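Local coordinates for bifunctional autolysin (Staphylococcus aureus subsp. aureus Mu50, PDB 6FXO), which probably cleaves the glycan strands of peptidoglycan as an N-acetylglucosaminidase of glycoside hydrolase family 73, part of a bifunctional autolysin, at residues I5-T10 and F238-Y243; R66-Q71 and G191-Y196. All blocks are in the same frame, centred on the assembly; numbering follows the deposited sequence.

Contact 1 of 2, residues I5-T10 and F238-Y243; sequences IKYNQT and FDIPQY
I240 CD1 fits against two side chains of the other strand on one face of the sheet, meeting I5 CG2 at 3.5 Å and Y7 CE1 at 3.8 Å. I5 CG2 also lies over a face of the Y7 ring, toward its rim, which closes a small apolar cluster. Q242 continues this row past Y7: its CG, beside the backbone N with chi1 at -70°, packs on Y7 CB and CD1, and its amide plane stands 53° from the ring. On the other face K6 runs beside D239, with K6 NZ 4.3 Å from D239 OD2, too far apart for a salt bridge; that carboxylate oxygen pairs with K197 and R66 instead. Between the two faces runs a ladder of backbone hydrogen bonds, among them K6 N to F238 O (3.0 Å) and I240 N to K6 O (3.0 Å). At its far end Q242 O accepts twice, from T10 N and, at 2.7 Å, from T10 OG1. Helix 51-56 packs against I240 of strand 237-242 and against Y243 just after it, and Y62 meets the F238 ring edge-to-face. These are neighbouring parallel strands in register, a two-stranded sheet that pairs the N-terminal and C-terminal ends of the chain.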
ATOM      1  N   ILE A   5       5.446  16.455   8.910  1.00 32.68           N
ATOM      2  CA  ILE A   5       5.819  16.304   7.493  1.00 30.63           C
ATOM      3  C   ILE A   5       7.266  16.672   7.139  1.00 31.92           C
ATOM      4  O   ILE A   5       7.773  17.767   7.395  1.00 32.87           O
ATOM      5  CB  ILE A   5       4.895  17.171   6.606  1.00 20.38           C
ATOM      6  CG1 ILE A   5       3.424  16.918   7.064  1.00 16.96           C
ATOM      7  CG2 ILE A   5       5.190  16.920   5.014  1.00 10.60           C
ATOM      8  CD1 ILE A   5       2.393  17.520   6.049  1.00 29.55           C
ATOM      9  N   LYS A   6       7.903  15.752   6.509  1.00 33.92           N
ATOM     10  CA  LYS A   6       9.238  15.957   6.110  1.00 39.20           C
ATOM     11  C   LYS A   6       9.232  16.346   4.592  1.00 41.52           C
ATOM     12  O   LYS A   6       8.467  15.785   3.811  1.00 42.70           O
ATOM     13  CB  LYS A   6       9.992  14.638   6.287  1.00 43.09           C
ATOM     14  CG  LYS A   6      11.479  14.804   6.104  1.00 65.48           C
ATOM     15  CD  LYS A   6      12.002  13.625   5.363  1.00 64.02           C
ATOM     16  CE  LYS A   6      13.452  13.757   5.035  1.00 73.13           C
ATOM     17  NZ  LYS A   6      13.878  12.554   4.318  1.00 68.99           N
ATOM     18  N   TYR A   7      10.051  17.302   4.210  1.00 43.18           N
ATOM     19  CA  TYR A   7      10.145  17.757   2.800  1.00 50.77           C
ATOM     20  C   TYR A   7      11.584  17.568   2.231  1.00 56.94           C
ATOM     21  O   TYR A   7      12.513  18.222   2.698  1.00 65.41           O
ATOM     22  CB  TYR A   7       9.760  19.233   2.633  1.00 39.24           C
ATOM     23  CG  TYR A   7       8.341  19.574   3.031  1.00 42.93           C
ATOM     24  CD1 TYR A   7       7.320  19.607   2.086  1.00 40.53           C
ATOM     25  CD2 TYR A   7       8.021  19.891   4.344  1.00 37.04           C
ATOM     26  CE1 TYR A   7       6.020  19.947   2.440  1.00 42.51           C
ATOM     27  CE2 TYR A   7       6.729  20.241   4.706  1.00 39.71           C
ATOM     28  CZ  TYR A   7       5.731  20.262   3.752  1.00 39.43           C
ATOM     29  OH  TYR A   7       4.449  20.552   4.139  1.00 34.98           O
ATOM     30  N   ASN A   8      11.761  16.662   1.231  1.00 67.72           N
ATOM     31  CA  ASN A   8      13.057  16.394   0.612  1.00 97.51           C
ATOM     32  C   ASN A   8      13.208  17.217  -0.665  1.00112.10           C
ATOM     33  O   ASN A   8      12.579  16.915  -1.670  1.00112.29           O
ATOM     34  CB  ASN A   8      13.223  14.872   0.354  1.00113.78           C
ATOM     35  CG  ASN A   8      13.734  14.457  -1.013  1.00131.53           C
ATOM     36  OD1 ASN A   8      14.922  14.637  -1.300  1.00142.74           O
ATOM     37  ND2 ASN A   8      12.928  13.832  -1.888  1.00138.53           N
ATOM     38  N   GLN A   9      14.032  18.269  -0.620  1.00118.60           N
ATOM     39  CA  GLN A   9      14.231  19.100  -1.795  1.00123.91           C
ATOM     40  C   GLN A   9      15.278  18.575  -2.736  1.00130.11           C
ATOM     41  O   GLN A   9      16.469  18.760  -2.498  1.00138.44           O
ATOM     42  CB  GLN A   9      14.592  20.535  -1.369  1.00128.13           C
ATOM     43  CG  GLN A   9      13.413  21.494  -1.400  1.00130.31           C
ATOM     44  CD  GLN A   9      13.404  22.393  -0.189  1.00128.79           C
ATOM     45  OE1 GLN A   9      13.909  23.519  -0.209  1.00135.05           O
ATOM     46  NE2 GLN A   9      12.836  21.882   0.907  1.00121.24           N
ATOM     47  N   THR A  10      14.841  17.909  -3.808  1.00133.16           N
ATOM     48  CA  THR A  10      15.803  17.378  -4.760  1.00137.13           C
ATOM     49  C   THR A  10      16.609  18.528  -5.357  1.00144.53           C
ATOM     50  O   THR A  10      17.780  18.370  -5.697  1.00152.05           O
ATOM     51  CB  THR A  10      15.060  16.609  -5.866  1.00133.86           C
ATOM     52  OG1 THR A  10      14.085  17.476  -6.453  1.00128.16           O
ATOM     53  CG2 THR A  10      14.385  15.351  -5.346  1.00129.79           C
ATOM     54  N   PHE A 238       4.386  12.162   7.201  1.00 25.43           N
ATOM     55  CA  PHE A 238       4.391  12.302   5.740  1.00 24.65           C
ATOM     56  C   PHE A 238       5.737  12.654   5.193  1.00 26.58           C
ATOM     57  O   PHE A 238       6.596  13.138   5.911  1.00 23.67           O
ATOM     58  CB  PHE A 238       3.282  13.314   5.360  1.00 30.00           C
ATOM     59  CG  PHE A 238       1.859  12.931   5.698  1.00 33.70           C
ATOM     60  CD1 PHE A 238       1.358  13.105   7.014  1.00 37.36           C
ATOM     61  CD2 PHE A 238       0.976  12.497   4.731  1.00 36.94           C
ATOM     62  CE1 PHE A 238       0.017  12.841   7.315  1.00 29.17           C
ATOM     63  CE2 PHE A 238      -0.378  12.242   5.027  1.00 35.60           C
ATOM     64  CZ  PHE A 238      -0.846  12.408   6.322  1.00 31.67           C
ATOM     65  N   ASP A 239       5.928  12.432   3.856  1.00 29.43           N
ATOM     66  CA  ASP A 239       7.226  12.706   3.197  1.00 31.73           C
ATOM     67  C   ASP A 239       6.963  13.123   1.780  1.00 28.79           C
ATOM     68  O   ASP A 239       6.617  12.284   0.967  1.00 24.58           O
ATOM     69  CB  ASP A 239       8.003  11.369   3.161  1.00 35.02           C
ATOM     70  CG  ASP A 239       9.496  11.387   2.861  1.00 43.39           C
ATOM     71  OD1 ASP A 239       9.936  12.245   2.062  1.00 39.10           O
ATOM     72  OD2 ASP A 239      10.203  10.461   3.321  1.00 36.88           O
ATOM     73  N   ILE A 240       7.145  14.409   1.495  1.00 26.73           N
ATOM     74  CA  ILE A 240       6.945  15.043   0.237  1.00 34.24           C
ATOM     75  C   ILE A 240       8.201  15.489  -0.551  1.00 38.70           C
ATOM     76  O   ILE A 240       8.983  16.322  -0.096  1.00 36.14           O
ATOM     77  CB  ILE A 240       5.979  16.240   0.513  1.00 38.37           C
ATOM     78  CG1 ILE A 240       4.718  15.769   1.305  1.00 41.47           C
ATOM     79  CG2 ILE A 240       5.563  16.934  -0.778  1.00 34.70           C
ATOM     80  CD1 ILE A 240       3.817  16.927   1.798  1.00 35.18           C
ATOM     81  N   PRO A 241       8.443  14.864  -1.693  1.00 41.75           N
ATOM     82  CA  PRO A 241       9.600  15.246  -2.521  1.00 44.15           C
ATOM     83  C   PRO A 241       9.442  16.681  -3.010  1.00 48.88           C
ATOM     84  O   PRO A 241       8.304  17.051  -3.299  1.00 47.91           O
ATOM     85  CB  PRO A 241       9.523  14.289  -3.718  1.00 38.55           C
ATOM     86  CG  PRO A 241       8.726  13.105  -3.217  1.00 46.50           C
ATOM     87  CD  PRO A 241       7.710  13.713  -2.277  1.00 45.02           C
ATOM     88  N   GLN A 242      10.506  17.493  -3.144  1.00 60.70           N
ATOM     89  CA  GLN A 242      10.216  18.839  -3.632  1.00 77.46           C
ATOM     90  C   GLN A 242      11.061  19.115  -4.859  1.00 86.83           C
ATOM     91  O   GLN A 242      12.222  18.716  -4.908  1.00 89.15           O
ATOM     92  CB  GLN A 242      10.498  19.915  -2.569  1.00 87.77           C
ATOM     93  CG  GLN A 242       9.542  19.947  -1.380  1.00107.62           C
ATOM     94  CD  GLN A 242       9.394  21.352  -0.837  1.00124.62           C
ATOM     95  OE1 GLN A 242      10.294  21.896  -0.195  1.00135.03           O
ATOM     96  NE2 GLN A 242       8.219  21.948  -1.019  1.00134.96           N
ATOM     97  N   TYR A 243      10.473  19.786  -5.854  1.00 87.61           N
ATOM     98  CA  TYR A 243      11.216  20.103  -7.068  1.00 84.58           C
ATOM     99  C   TYR A 243      11.219  21.619  -7.203  1.00 98.11           C
ATOM    100  O   TYR A 243      10.189  22.239  -6.941  1.00109.83           O
ATOM    101  CB  TYR A 243      10.527  19.483  -8.315  1.00 70.58           C
ATOM    102  CG  TYR A 243      10.176  18.001  -8.257  1.00 47.43           C
ATOM    103  CD1 TYR A 243      11.138  17.029  -8.465  1.00 45.25           C
ATOM    104  CD2 TYR A 243       8.871  17.586  -8.026  1.00 49.02           C
ATOM    105  CE1 TYR A 243      10.818  15.681  -8.448  1.00 38.47           C
ATOM    106  CE2 TYR A 243       8.532  16.230  -8.011  1.00 30.36           C
ATOM    107  CZ  TYR A 243       9.504  15.291  -8.225  1.00 39.75           C
ATOM    108  OH  TYR A 243       9.119  13.987  -8.254  1.00 39.48           O
TER

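Contact 2 of 2, residues R66-Q71 and G191-Y196; sequences RLDQPQ and GQNTLY
R66 and L67 meet N193 and T194 backbone to backbone at a single hydrogen bond, L67 N to N193 O, 3.0 Å long and close to straight (164° at the hydrogen), while R66 CA also points its hydrogen at the same carbonyl oxygen. Beside this bond the side chains of R66, D68 and N193 come together. R66 is bent at chi2 and chi3 and grips D68 side-on: NE reaches OD1 at 3.0 Å and NH2 reaches OD2 at 3.0 Å, each through the syn lone pair, with the carboxylate at the edge of the guanidinium and in its plane; the third nitrogen, NH1, is taken by D239. The N193 amide is laid over one face of that guanidinium, the two planes only 4° apart. N193 OD1 sits 3.0 Å from R66 NE, but the approach is from above and makes no hydrogen bond; OD1 accepts from K197 NZ instead. N193 also lies over a face of the D68 carboxylate, with N193 CB 3.0 Å above D68 OD1 and the two planes 12° apart. T194 is the N-cap of helix 195-200, its OG1 accepting from K197 N. The L67 N to N193 O bond and the meeting of R66 and D68 with N193 thus join the loop 66-71 to the segment that starts this helix, within the lysozyme-like glucosaminidase family region. T194 CG2, beside the backbone N, turns to R66 CD at 4.0 Å. L67 and L195 add an apolar contact, L67 CD1 to L195 CD2 at 3.9 Å, the two leucines crossing at about a right angle. Helix 216-231 packs on L195 and Y108 of helix 106-116 on L67.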
ATOM      1  N   ARG A  66       4.065   7.857   5.265  1.00 29.08           N
ATOM      2  CA  ARG A  66       5.080   6.824   5.376  1.00 28.08           C
ATOM      3  C   ARG A  66       4.523   5.499   5.912  1.00 29.29           C
ATOM      4  O   ARG A  66       4.020   5.392   7.013  1.00 32.93           O
ATOM      5  CB  ARG A  66       6.275   7.291   6.269  1.00 32.55           C
ATOM      6  CG  ARG A  66       7.142   8.443   5.732  1.00 30.46           C
ATOM      7  CD  ARG A  66       8.296   8.048   4.756  1.00 40.27           C
ATOM      8  NE  ARG A  66       9.312   7.277   5.470  1.00 44.73           N
ATOM      9  CZ  ARG A  66      10.496   7.730   5.892  1.00 43.20           C
ATOM     10  NH1 ARG A  66      10.844   8.990   5.679  1.00 32.52           N
ATOM     11  NH2 ARG A  66      11.307   6.939   6.574  1.00 48.63           N
ATOM     12  N   LEU A  67       4.561   4.497   5.042  1.00 31.93           N
ATOM     13  CA  LEU A  67       4.121   3.137   5.187  1.00 29.76           C
ATOM     14  C   LEU A  67       5.032   2.282   6.063  1.00 31.43           C
ATOM     15  O   LEU A  67       4.659   1.197   6.479  1.00 33.66           O
ATOM     16  CB  LEU A  67       4.024   2.589   3.713  1.00 34.62           C
ATOM     17  CG  LEU A  67       3.030   3.380   2.759  1.00 26.53           C
ATOM     18  CD1 LEU A  67       2.924   2.763   1.405  1.00 29.06           C
ATOM     19  CD2 LEU A  67       1.555   3.295   3.398  1.00 26.12           C
ATOM     20  N   ASP A  68       6.262   2.746   6.283  1.00 34.60           N
ATOM     21  CA  ASP A  68       7.238   2.048   7.099  1.00 36.01           C
ATOM     22  C   ASP A  68       7.050   2.503   8.550  1.00 40.30           C
ATOM     23  O   ASP A  68       7.731   2.032   9.448  1.00 43.77           O
ATOM     24  CB  ASP A  68       8.660   2.310   6.566  1.00 36.78           C
ATOM     25  CG  ASP A  68       9.029   3.772   6.480  1.00 40.71           C
ATOM     26  OD1 ASP A  68       8.199   4.560   5.994  1.00 38.92           O
ATOM     27  OD2 ASP A  68      10.181   4.115   6.813  1.00 47.70           O
ATOM     28  N   GLN A  69       6.103   3.421   8.779  1.00 37.44           N
ATOM     29  CA  GLN A  69       5.905   3.878  10.142  1.00 37.31           C
ATOM     30  C   GLN A  69       4.615   3.589  10.810  1.00 35.57           C
ATOM     31  O   GLN A  69       3.599   4.181  10.494  1.00 39.26           O
ATOM     32  CB  GLN A  69       6.204   5.376  10.309  1.00 37.23           C
ATOM     33  CG  GLN A  69       7.080   5.611  11.557  1.00 64.28           C
ATOM     34  CD  GLN A  69       8.057   6.769  11.465  1.00 80.90           C
ATOM     35  OE1 GLN A  69       8.958   6.771  10.623  1.00 80.96           O
ATOM     36  NE2 GLN A  69       7.995   7.726  12.406  1.00 77.44           N
ATOM     37  N   PRO A  70       4.625   2.667  11.735  1.00 35.15           N
ATOM     38  CA  PRO A  70       3.397   2.373  12.432  1.00 38.89           C
ATOM     39  C   PRO A  70       2.944   3.591  13.219  1.00 38.31           C
ATOM     40  O   PRO A  70       3.751   4.405  13.638  1.00 37.30           O
ATOM     41  CB  PRO A  70       3.784   1.248  13.382  1.00 38.01           C
ATOM     42  CG  PRO A  70       4.965   0.644  12.774  1.00 46.17           C
ATOM     43  CD  PRO A  70       5.718   1.793  12.195  1.00 43.83           C
ATOM     44  N   GLN A  71       1.667   3.699  13.339  1.00 37.68           N
ATOM     45  CA  GLN A  71       0.982   4.731  14.040  1.00 48.37           C
ATOM     46  C   GLN A  71       0.386   3.917  15.127  1.00 60.80           C
ATOM     47  O   GLN A  71       0.085   2.750  14.933  1.00 79.65           O
ATOM     48  CB  GLN A  71      -0.137   5.300  13.179  1.00 54.16           C
ATOM     49  CG  GLN A  71      -0.449   6.738  13.499  1.00 55.25           C
ATOM     50  CD  GLN A  71      -1.510   7.275  12.579  1.00 51.05           C
ATOM     51  OE1 GLN A  71      -1.279   7.519  11.405  1.00 47.48           O
ATOM     52  NE2 GLN A  71      -2.696   7.467  13.066  1.00 51.75           N
ATOM     53  N   GLY A 191      13.461   1.064   0.551  1.00 54.03           N
ATOM     54  CA  GLY A 191      13.364   2.524   0.481  1.00 47.41           C
ATOM     55  C   GLY A 191      12.159   3.175  -0.189  1.00 43.90           C
ATOM     56  O   GLY A 191      11.995   4.411  -0.125  1.00 36.02           O
ATOM     57  N   GLN A 192      11.302   2.405  -0.861  1.00 36.90           N
ATOM     58  CA  GLN A 192      10.187   3.133  -1.448  1.00 41.28           C
ATOM     59  C   GLN A 192       9.068   3.085  -0.422  1.00 36.72           C
ATOM     60  O   GLN A 192       8.174   2.247  -0.527  1.00 35.10           O
ATOM     61  CB  GLN A 192       9.855   2.507  -2.787  1.00 34.72           C
ATOM     62  CG  GLN A 192      10.872   3.002  -3.799  1.00 43.39           C
ATOM     63  CD  GLN A 192      10.902   2.216  -5.080  1.00 58.76           C
ATOM     64  OE1 GLN A 192      11.604   1.197  -5.178  1.00 42.15           O
ATOM     65  NE2 GLN A 192      10.168   2.698  -6.100  1.00 51.85           N
ATOM     66  N   ASN A 193       9.159   3.980   0.592  1.00 37.12           N
ATOM     67  CA  ASN A 193       8.167   4.033   1.665  1.00 44.44           C
ATOM     68  C   ASN A 193       6.884   4.832   1.566  1.00 41.09           C
ATOM     69  O   ASN A 193       6.229   5.004   2.582  1.00 39.70           O
ATOM     70  CB  ASN A 193       8.798   4.287   3.029  1.00 38.79           C
ATOM     71  CG  ASN A 193       9.919   5.270   3.103  1.00 35.25           C
ATOM     72  OD1 ASN A 193       9.808   6.405   2.642  1.00 33.70           O
ATOM     73  ND2 ASN A 193      10.999   4.973   3.825  1.00 44.26           N
ATOM     74  N   THR A 194       6.559   5.378   0.413  1.00 40.06           N
ATOM     75  CA  THR A 194       5.326   6.133   0.293  1.00 38.99           C
ATOM     76  C   THR A 194       4.851   5.742  -1.047  1.00 36.12           C
ATOM     77  O   THR A 194       5.686   5.408  -1.887  1.00 34.47           O
ATOM     78  CB  THR A 194       5.558   7.626   0.236  1.00 37.14           C
ATOM     79  OG1 THR A 194       6.581   7.862  -0.743  1.00 34.26           O
ATOM     80  CG2 THR A 194       5.895   8.206   1.561  1.00 37.97           C
ATOM     81  N   LEU A 195       3.559   5.836  -1.281  1.00 28.26           N
ATOM     82  CA  LEU A 195       3.086   5.449  -2.617  1.00 33.99           C
ATOM     83  C   LEU A 195       3.753   6.303  -3.781  1.00 28.72           C
ATOM     84  O   LEU A 195       3.809   5.842  -4.872  1.00 26.58           O
ATOM     85  CB  LEU A 195       1.528   5.502  -2.766  1.00 32.32           C
ATOM     86  CG  LEU A 195       0.660   4.849  -1.630  1.00 29.51           C
ATOM     87  CD1 LEU A 195      -0.703   5.391  -1.599  1.00 18.25           C
ATOM     88  CD2 LEU A 195       0.639   3.338  -1.709  1.00 25.65           C
ATOM     89  N   TYR A 196       4.220   7.492  -3.509  1.00 24.70           N
ATOM     90  CA  TYR A 196       4.806   8.269  -4.529  1.00 34.56           C
ATOM     91  C   TYR A 196       6.214   7.653  -4.875  1.00 45.38           C
ATOM     92  O   TYR A 196       6.536   7.495  -6.047  1.00 48.15           O
ATOM     93  CB  TYR A 196       4.985   9.716  -4.055  1.00 34.58           C
ATOM     94  CG  TYR A 196       5.363  10.697  -5.136  1.00 50.11           C
ATOM     95  CD1 TYR A 196       6.698  10.899  -5.501  1.00 47.49           C
ATOM     96  CD2 TYR A 196       4.392  11.434  -5.799  1.00 51.10           C
ATOM     97  CE1 TYR A 196       7.046  11.810  -6.509  1.00 32.57           C
ATOM     98  CE2 TYR A 196       4.725  12.339  -6.794  1.00 58.20           C
ATOM     99  CZ  TYR A 196       6.050  12.524  -7.143  1.00 42.65           C
ATOM    100  OH  TYR A 196       6.346  13.429  -8.113  1.00 52.39           O
TER

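How the contacts relate
Segment 238-243 takes part in both: D239 OD2 takes a salt bridge from R66 NH1 at 2.9 Å, and Y243 OH lies 2.8 Å from Y196 OH, a probable hydrogen bond. P241 CG adds packing on Y196 CD1. The centre of contact 1 lies about 19 Å from the centre of the chain, that of contact 2 about 8 Å. Contact 1 is partly exposed and relies on a repeated backbone ladder between two strands. Contact 2 is buried and has one backbone bond across it; an ion pair within segment 66-71 gives the N193 amide a flat surface to lie on, and two leucines add the apolar part. One joins chain ends, while the other ties a loop to a helix start.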